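Side-chain contacts in polyhedrin (Uranotaenia sapphirina cypovirus, PDB 4ZQX), which forms the crystalline polyhedra that enclose cypovirus particles and protect them outside the host, and carries bound ATP in this crystal: residues Val150-Cys155 with Ala162-Leu167; Pro215-Tyr220 with Met227-Gln232. One frame throughout, in Å; residues are numbered along the deposited sequence.

Contact 1: Val150-Cys155 with Ala162-Leu167; sequences VDLPSC and AWYVEL. With ATP (adenosine-5'-triphosphate), chain B.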
loop_
_atom_site.group_PDB
_atom_site.type_symbol
_atom_site.label_atom_id
_atom_site.label_comp_id
_atom_site.label_asym_id
_atom_site.label_seq_id
_atom_site.Cartn_x
_atom_site.Cartn_y
_atom_site.Cartn_z
ATOM N N VAL A 150 -14.415 -21.773 -11.895
ATOM C CA VAL A 150 -14.338 -23.222 -11.948
ATOM C C VAL A 150 -14.305 -23.738 -10.498
ATOM O O VAL A 150 -13.488 -23.290 -9.710
ATOM C CB VAL A 150 -13.042 -23.641 -12.677
ATOM C CG1 VAL A 150 -12.863 -25.156 -12.660
ATOM C CG2 VAL A 150 -13.037 -23.113 -14.115
ATOM N N ASP A 151 -15.178 -24.677 -10.151
ATOM C CA ASP A 151 -15.235 -25.197 -8.778
ATOM C C ASP A 151 -14.110 -26.187 -8.551
ATOM O O ASP A 151 -13.836 -27.002 -9.442
ATOM C CB ASP A 151 -16.568 -25.909 -8.477
ATOM C CG ASP A 151 -17.769 -25.001 -8.604
ATOM O OD1 ASP A 151 -17.611 -23.761 -8.626
ATOM O OD2 ASP A 151 -18.892 -25.538 -8.672
ATOM N N LEU A 152 -13.485 -26.124 -7.363
ATOM C CA LEU A 152 -12.413 -27.040 -6.977
ATOM C C LEU A 152 -12.627 -27.518 -5.552
ATOM O O LEU A 152 -13.266 -26.827 -4.767
ATOM C CB LEU A 152 -11.046 -26.368 -7.073
ATOM C CG LEU A 152 -10.525 -26.027 -8.468
ATOM C CD1 LEU A 152 -9.169 -25.352 -8.375
ATOM C CD2 LEU A 152 -10.433 -27.270 -9.367
ATOM N N PRO A 153 -12.099 -28.708 -5.211
ATOM C CA PRO A 153 -12.292 -29.227 -3.851
ATOM C C PRO A 153 -11.657 -28.345 -2.787
ATOM O O PRO A 153 -10.519 -27.906 -2.981
ATOM C CB PRO A 153 -11.558 -30.568 -3.881
ATOM C CG PRO A 153 -11.555 -30.972 -5.291
ATOM C CD PRO A 153 -11.465 -29.700 -6.089
ATOM N N SER A 154 -12.384 -28.103 -1.696
ATOM C CA SER A 154 -11.844 -27.391 -0.543
ATOM C C SER A 154 -11.844 -28.286 0.695
ATOM O O SER A 154 -11.678 -27.814 1.819
ATOM C CB SER A 154 -12.636 -26.114 -0.279
ATOM O OG SER A 154 -13.960 -26.381 0.134
ATOM N N CYS A 155 -12.029 -29.580 0.472
ATOM C CA CYS A 155 -11.880 -30.580 1.530
ATOM C C CYS A 155 -12.843 -30.385 2.709
ATOM O O CYS A 155 -12.487 -30.590 3.878
ATOM C CB CYS A 155 -10.427 -30.617 2.001
ATOM S SG CYS A 155 -9.285 -31.142 0.712
ATOM N N ALA A 162 -11.745 -21.217 -8.836
ATOM C CA ALA A 162 -10.603 -20.656 -9.526
ATOM C C ALA A 162 -10.993 -20.060 -10.870
ATOM O O ALA A 162 -12.067 -20.337 -11.404
ATOM C CB ALA A 162 -9.543 -21.719 -9.724
ATOM N N TRP A 163 -10.107 -19.228 -11.403
ATOM C CA TRP A 163 -10.261 -18.686 -12.755
ATOM C C TRP A 163 -8.896 -18.692 -13.453
ATOM O O TRP A 163 -7.874 -18.452 -12.813
ATOM C CB TRP A 163 -10.887 -17.282 -12.723
ATOM C CG TRP A 163 -11.237 -16.769 -14.095
ATOM C CD1 TRP A 163 -12.251 -17.207 -14.895
ATOM C CD2 TRP A 163 -10.563 -15.737 -14.837
ATOM N NE1 TRP A 163 -12.254 -16.517 -16.085
ATOM C CE2 TRP A 163 -11.237 -15.604 -16.072
ATOM C CE3 TRP A 163 -9.473 -14.896 -14.567
ATOM C CZ2 TRP A 163 -10.839 -14.692 -17.048
ATOM C CZ3 TRP A 163 -9.080 -13.982 -15.533
ATOM C CH2 TRP A 163 -9.772 -13.878 -16.757
ATOM N N TYR A 164 -8.883 -18.979 -14.756
ATOM C CA TYR A 164 -7.635 -19.123 -15.509
ATOM C C TYR A 164 -7.648 -18.264 -16.739
ATOM O O TYR A 164 -8.686 -18.086 -17.348
ATOM C CB TYR A 164 -7.428 -20.578 -15.944
ATOM C CG TYR A 164 -7.406 -21.525 -14.787
ATOM C CD1 TYR A 164 -6.236 -21.774 -14.088
ATOM C CD2 TYR A 164 -8.571 -22.138 -14.356
ATOM C CE1 TYR A 164 -6.223 -22.623 -13.009
ATOM C CE2 TYR A 164 -8.568 -22.981 -13.274
ATOM C CZ TYR A 164 -7.390 -23.217 -12.597
ATOM O OH TYR A 164 -7.382 -24.057 -11.496
ATOM N N VAL A 165 -6.489 -17.730 -17.101
ATOM C CA VAL A 165 -6.365 -16.962 -18.328
ATOM C C VAL A 165 -4.974 -17.142 -18.923
ATOM O O VAL A 165 -3.979 -17.175 -18.222
ATOM C CB VAL A 165 -6.688 -15.441 -18.122
ATOM C CG1 VAL A 165 -5.671 -14.761 -17.213
ATOM C CG2 VAL A 165 -6.743 -14.719 -19.462
ATOM N N GLU A 166 -4.943 -17.285 -20.239
ATOM C CA GLU A 166 -3.714 -17.364 -21.007
ATOM C C GLU A 166 -3.402 -15.971 -21.534
ATOM O O GLU A 166 -4.272 -15.302 -22.092
ATOM C CB GLU A 166 -3.922 -18.343 -22.172
ATOM C CG GLU A 166 -2.698 -18.667 -22.953
ATOM C CD GLU A 166 -2.964 -19.696 -24.052
ATOM O OE1 GLU A 166 -4.125 -20.115 -24.256
ATOM O OE2 GLU A 166 -1.993 -20.090 -24.714
ATOM N N LEU A 167 -2.167 -15.532 -21.345
ATOM C CA LEU A 167 -1.729 -14.231 -21.825
ATOM C C LEU A 167 -1.195 -14.347 -23.238
ATOM O O LEU A 167 -0.954 -15.449 -23.725
ATOM C CB LEU A 167 -0.662 -13.645 -20.893
ATOM C CG LEU A 167 -1.154 -13.342 -19.475
ATOM C CD1 LEU A 167 -0.091 -12.536 -18.731
ATOM C CD2 LEU A 167 -2.492 -12.591 -19.459
HETATM P PG ATP B . -15.831 -29.224 -1.092
HETATM O O1G ATP B . -16.953 -29.798 -1.919
HETATM O O2G ATP B . -15.232 -27.928 -1.602
HETATM O O3G ATP B . -16.117 -29.212 0.398
HETATM P PB ATP B . -14.611 -31.802 -1.535
HETATM O O1B ATP B . -13.269 -32.299 -1.048
HETATM O O2B ATP B . -15.882 -32.373 -0.961
HETATM O O3B ATP B . -14.569 -30.199 -1.341
HETATM P PA ATP B . -15.687 -32.514 -4.161
HETATM O O1A ATP B . -15.290 -33.926 -4.507
HETATM O O2A ATP B . -17.086 -32.234 -3.645
HETATM O O3A ATP B . -14.564 -31.917 -3.154
HETATM O "O5'" ATP B . -15.463 -31.621 -5.498
HETATM C "C5'" ATP B . -15.733 -30.217 -5.514
HETATM C "C4'" ATP B . -15.721 -29.754 -6.963
HETATM O "O4'" ATP B . -14.406 -29.886 -7.508
HETATM C "C3'" ATP B . -16.632 -30.595 -7.846
HETATM O "O3'" ATP B . -17.406 -29.726 -8.669
HETATM C "C2'" ATP B . -15.697 -31.417 -8.711
HETATM O "O2'" ATP B . -16.199 -31.730 -10.018
HETATM C "C1'" ATP B . -14.464 -30.531 -8.782
HETATM N N9 ATP B . -13.272 -31.362 -9.072
HETATM C C8 ATP B . -12.805 -32.393 -8.330
HETATM N N7 ATP B . -11.698 -32.937 -8.902
HETATM C C5 ATP B . -11.461 -32.241 -10.027
HETATM C C6 ATP B . -10.457 -32.296 -11.096
HETATM N N6 ATP B . -9.502 -33.242 -10.999
HETATM N N1 ATP B . -10.537 -31.405 -12.116
HETATM C C2 ATP B . -11.519 -30.478 -12.152
HETATM N N3 ATP B . -12.471 -30.377 -11.206
HETATM C C4 ATP B . -12.495 -31.209 -10.141
#

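Contact 2: Pro215-Tyr220 with Met227-Gln232; sequences PELYAY and MTMLDQ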
loop_
_atom_site.group_PDB
_atom_site.type_symbol
_atom_site.label_atom_id
_atom_site.label_comp_id
_atom_site.label_asym_id
_atom_site.label_seq_id
_atom_site.Cartn_x
_atom_site.Cartn_y
_atom_site.Cartn_z
ATOM N N PRO A 215 5.810 -28.170 -9.187
ATOM C CA PRO A 215 5.768 -29.108 -8.049
ATOM C C PRO A 215 6.270 -28.516 -6.713
ATOM O O PRO A 215 5.728 -28.871 -5.653
ATOM C CB PRO A 215 6.635 -30.272 -8.526
ATOM C CG PRO A 215 6.450 -30.258 -10.038
ATOM C CD PRO A 215 6.367 -28.794 -10.404
ATOM N N GLU A 216 7.253 -27.613 -6.755
ATOM C CA GLU A 216 7.664 -26.887 -5.548
ATOM C C GLU A 216 6.508 -26.064 -4.976
ATOM O O GLU A 216 6.307 -26.023 -3.764
ATOM C CB GLU A 216 8.851 -25.949 -5.835
ATOM C CG GLU A 216 10.160 -26.641 -6.086
ATOM C CD GLU A 216 11.259 -25.670 -6.505
ATOM O OE1 GLU A 216 11.019 -24.442 -6.496
ATOM O OE2 GLU A 216 12.356 -26.142 -6.856
ATOM N N LEU A 217 5.750 -25.406 -5.852
ATOM C CA LEU A 217 4.569 -24.639 -5.433
ATOM C C LEU A 217 3.543 -25.549 -4.759
ATOM O O LEU A 217 2.965 -25.208 -3.720
ATOM C CB LEU A 217 3.929 -23.963 -6.652
ATOM C CG LEU A 217 2.594 -23.238 -6.470
ATOM C CD1 LEU A 217 2.789 -21.938 -5.711
ATOM C CD2 LEU A 217 1.972 -23.004 -7.845
ATOM N N TYR A 218 3.304 -26.707 -5.355
ATOM C CA TYR A 218 2.316 -27.631 -4.796
ATOM C C TYR A 218 2.762 -28.156 -3.432
ATOM O O TYR A 218 1.975 -28.220 -2.488
ATOM C CB TYR A 218 2.046 -28.820 -5.737
ATOM C CG TYR A 218 1.620 -28.456 -7.161
ATOM C CD1 TYR A 218 0.904 -27.294 -7.427
ATOM C CD2 TYR A 218 1.964 -29.274 -8.242
ATOM C CE1 TYR A 218 0.554 -26.950 -8.726
ATOM C CE2 TYR A 218 1.616 -28.938 -9.534
ATOM C CZ TYR A 218 0.906 -27.777 -9.777
ATOM O OH TYR A 218 0.547 -27.441 -11.073
ATOM N N ALA A 219 4.032 -28.532 -3.343
ATOM C CA ALA A 219 4.564 -29.164 -2.144
ATOM C C ALA A 219 4.725 -28.194 -0.981
ATOM O O ALA A 219 4.439 -28.550 0.169
ATOM C CB ALA A 219 5.888 -29.836 -2.467
ATOM N N TYR A 220 5.153 -26.966 -1.256
ATOM C CA TYR A 220 5.545 -26.045 -0.185
ATOM C C TYR A 220 4.616 -24.845 0.002
ATOM O O TYR A 220 4.795 -24.079 0.951
ATOM C CB TYR A 220 7.006 -25.601 -0.392
ATOM C CG TYR A 220 7.923 -26.793 -0.447
ATOM C CD1 TYR A 220 7.833 -27.799 0.507
ATOM C CD2 TYR A 220 8.812 -26.969 -1.498
ATOM C CE1 TYR A 220 8.643 -28.928 0.445
ATOM C CE2 TYR A 220 9.623 -28.105 -1.574
ATOM C CZ TYR A 220 9.520 -29.073 -0.592
ATOM O OH TYR A 220 10.288 -30.196 -0.651
ATOM N N MET A 227 -4.714 -24.880 0.059
ATOM C CA MET A 227 -5.326 -24.349 -1.156
ATOM C C MET A 227 -5.137 -25.392 -2.246
ATOM O O MET A 227 -4.017 -25.713 -2.610
ATOM C CB MET A 227 -4.666 -23.043 -1.600
ATOM C CG MET A 227 -5.386 -22.362 -2.784
ATOM S SD MET A 227 -6.984 -21.640 -2.326
ATOM C CE MET A 227 -6.452 -20.043 -1.702
ATOM N N THR A 228 -6.236 -25.915 -2.775
ATOM C CA THR A 228 -6.147 -26.916 -3.817
ATOM C C THR A 228 -5.827 -26.235 -5.142
ATOM O O THR A 228 -6.407 -25.214 -5.453
ATOM C CB THR A 228 -7.485 -27.686 -3.915
ATOM O OG1 THR A 228 -7.801 -28.234 -2.624
ATOM C CG2 THR A 228 -7.392 -28.801 -4.925
ATOM N N MET A 229 -4.878 -26.772 -5.900
ATOM C CA MET A 229 -4.539 -26.202 -7.204
ATOM C C MET A 229 -4.696 -27.258 -8.283
ATOM O O MET A 229 -4.647 -28.452 -8.003
ATOM C CB MET A 229 -3.113 -25.649 -7.181
ATOM C CG MET A 229 -2.983 -24.494 -6.233
ATOM S SD MET A 229 -1.376 -23.719 -6.294
ATOM C CE MET A 229 -1.643 -22.422 -5.116
ATOM N N LEU A 230 -4.883 -26.797 -9.513
ATOM C CA LEU A 230 -5.128 -27.657 -10.654
ATOM C C LEU A 230 -3.979 -27.495 -11.631
ATOM O O LEU A 230 -3.598 -26.362 -11.946
ATOM C CB LEU A 230 -6.429 -27.236 -11.332
ATOM C CG LEU A 230 -7.018 -28.209 -12.343
ATOM C CD1 LEU A 230 -7.510 -29.443 -11.622
ATOM C CD2 LEU A 230 -8.154 -27.567 -13.136
ATOM N N ASP A 231 -3.430 -28.611 -12.114
ATOM C CA ASP A 231 -2.312 -28.557 -13.051
ATOM C C ASP A 231 -2.793 -28.659 -14.496
ATOM O O ASP A 231 -4.005 -28.708 -14.760
ATOM C CB ASP A 231 -1.235 -29.614 -12.710
ATOM C CG ASP A 231 -1.682 -31.043 -12.956
ATOM O OD1 ASP A 231 -2.651 -31.265 -13.714
ATOM O OD2 ASP A 231 -1.049 -31.956 -12.377
ATOM N N GLN A 232 -1.845 -28.698 -15.428
ATOM C CA GLN A 232 -2.164 -28.693 -16.856
ATOM C C GLN A 232 -2.722 -30.029 -17.359
ATOM O O GLN A 232 -3.085 -30.154 -18.534
ATOM C CB GLN A 232 -0.933 -28.295 -17.680
ATOM C CG GLN A 232 0.254 -29.255 -17.623
ATOM C CD GLN A 232 1.293 -28.878 -16.566
ATOM O OE1 GLN A 232 0.950 -28.467 -15.441
ATOM N NE2 GLN A 232 2.574 -29.017 -16.919
HETATM O O HOH W 1 -0.429 -25.047 -11.791
HETATM O O HOH W 2 2.552 -29.247 -13.073
#

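Contact 1: Val150-Cys155 with Ala162-Leu167
L152 and Y164 turn their first torsions the same way, each CG set anti to the carbonyl carbon (chi1 -69° and -58°), and the two side chains run at each other from opposite directions. Because the second torsion of L152 is extended (179°), CD1 becomes its leading branch; it stops 3.8 Å from Y164 OH and 3.9 Å from A162 CB, filling the corner between phenol and methyl. The other branch, CD2, turns to the bound nucleotide and comes within 4.1 Å of ATP N3 in the adenine.

The backbone frame beneath is an antiparallel hydrogen-bonded pair, V150 with A162. V150 N to A162 O measures 2.8 Å, and A162 N returns a bond to V150 O. These two bonds close the pair that joins strand 150-152 to strand 160-166 in a beta hairpin.

P153 to C155 grip the nucleotide. P153 CD packs 3.3 Å from ATP O4', and S154 N donates to both O2G and O3B of ATP. S154 OG gives its proton to ATP O2G at 2.7 Å while accepting from C159 N, which fixes its rotation; C155 N adds weak bonds to O3B and O1B of ATP.

Strand 150-152 is the outermost of its antiparallel sheet within this chain. Strand 160-166 lies between it and strand 101-107, whose Y105 touches L152 and A162 and hydrogen-bonds Y164 OH through its own hydroxyl.

Contact 2: Pro215-Tyr220 with Met227-Gln232
The Y218 ring meets M229 CB and D231 CB obliquely, stacks with the ring of H237, and holds water 1 in its plane at the hydroxyl edge. This is a helix packed on the return chain: after helix 214-225 the chain reverses, and 227-232 runs back between the helix and the six-stranded antiparallel sheet. L230 points away from the helix and lines the ATP pocket, so the segment has the helix on one side and the nucleotide site on another.

Y218 works by its outer end. CE1 lies 4.2 Å from M229 CB, and OH sits 3.3 Å from D231 CB, the ring and carboxylate planes standing 54° apart. No direct hydrogen bond joins the two segments; two waters link the hydroxyl to 227-232 instead. Water 1 is 2.7 Å from Y218 OH and gives a weak bond to L230 O, while water 2 donates to Q232 OE1 and reaches the same hydroxyl weakly.

One residue earlier on the helix, L217 crosses M229 at about a right angle. M229 is fully extended beyond CG (chi2 -174°), which carries its sulfur up to the leucine, where SD lies 3.8 Å from L217 CD2. V32 of strand 27-34 touches both side chains, closing this apolar cluster against the sheet.

The carboxylate of D231 ties down the C-terminal residues and would probably stay ionised there: OD1 accepts from F233 N, an Asx turn, and from V235 N, while OD2 bonds NE2 of H237, the same ring that stacks with Y218.

Overall arrangement
Both segments of contact 1 come earlier in the chain than those of contact 2, yet the centres of the two contacts lie only 12 Å apart. The hairpin of contact 1 forms one margin of the six-stranded antiparallel sheet; 227-232 passes over that sheet and is covered in turn by helix 214-225. They touch directly: P153 O and T228 OG1 are 2.8 Å apart, probably hydrogen-bonded, and Y164 OH packs 3.3 Å from L230 CB. The ATP pocket draws on both, with D151 to C155 from contact 1 and L230 from contact 2, so the nucleotide sits where the sheet edge meets the C-terminal part of the chain.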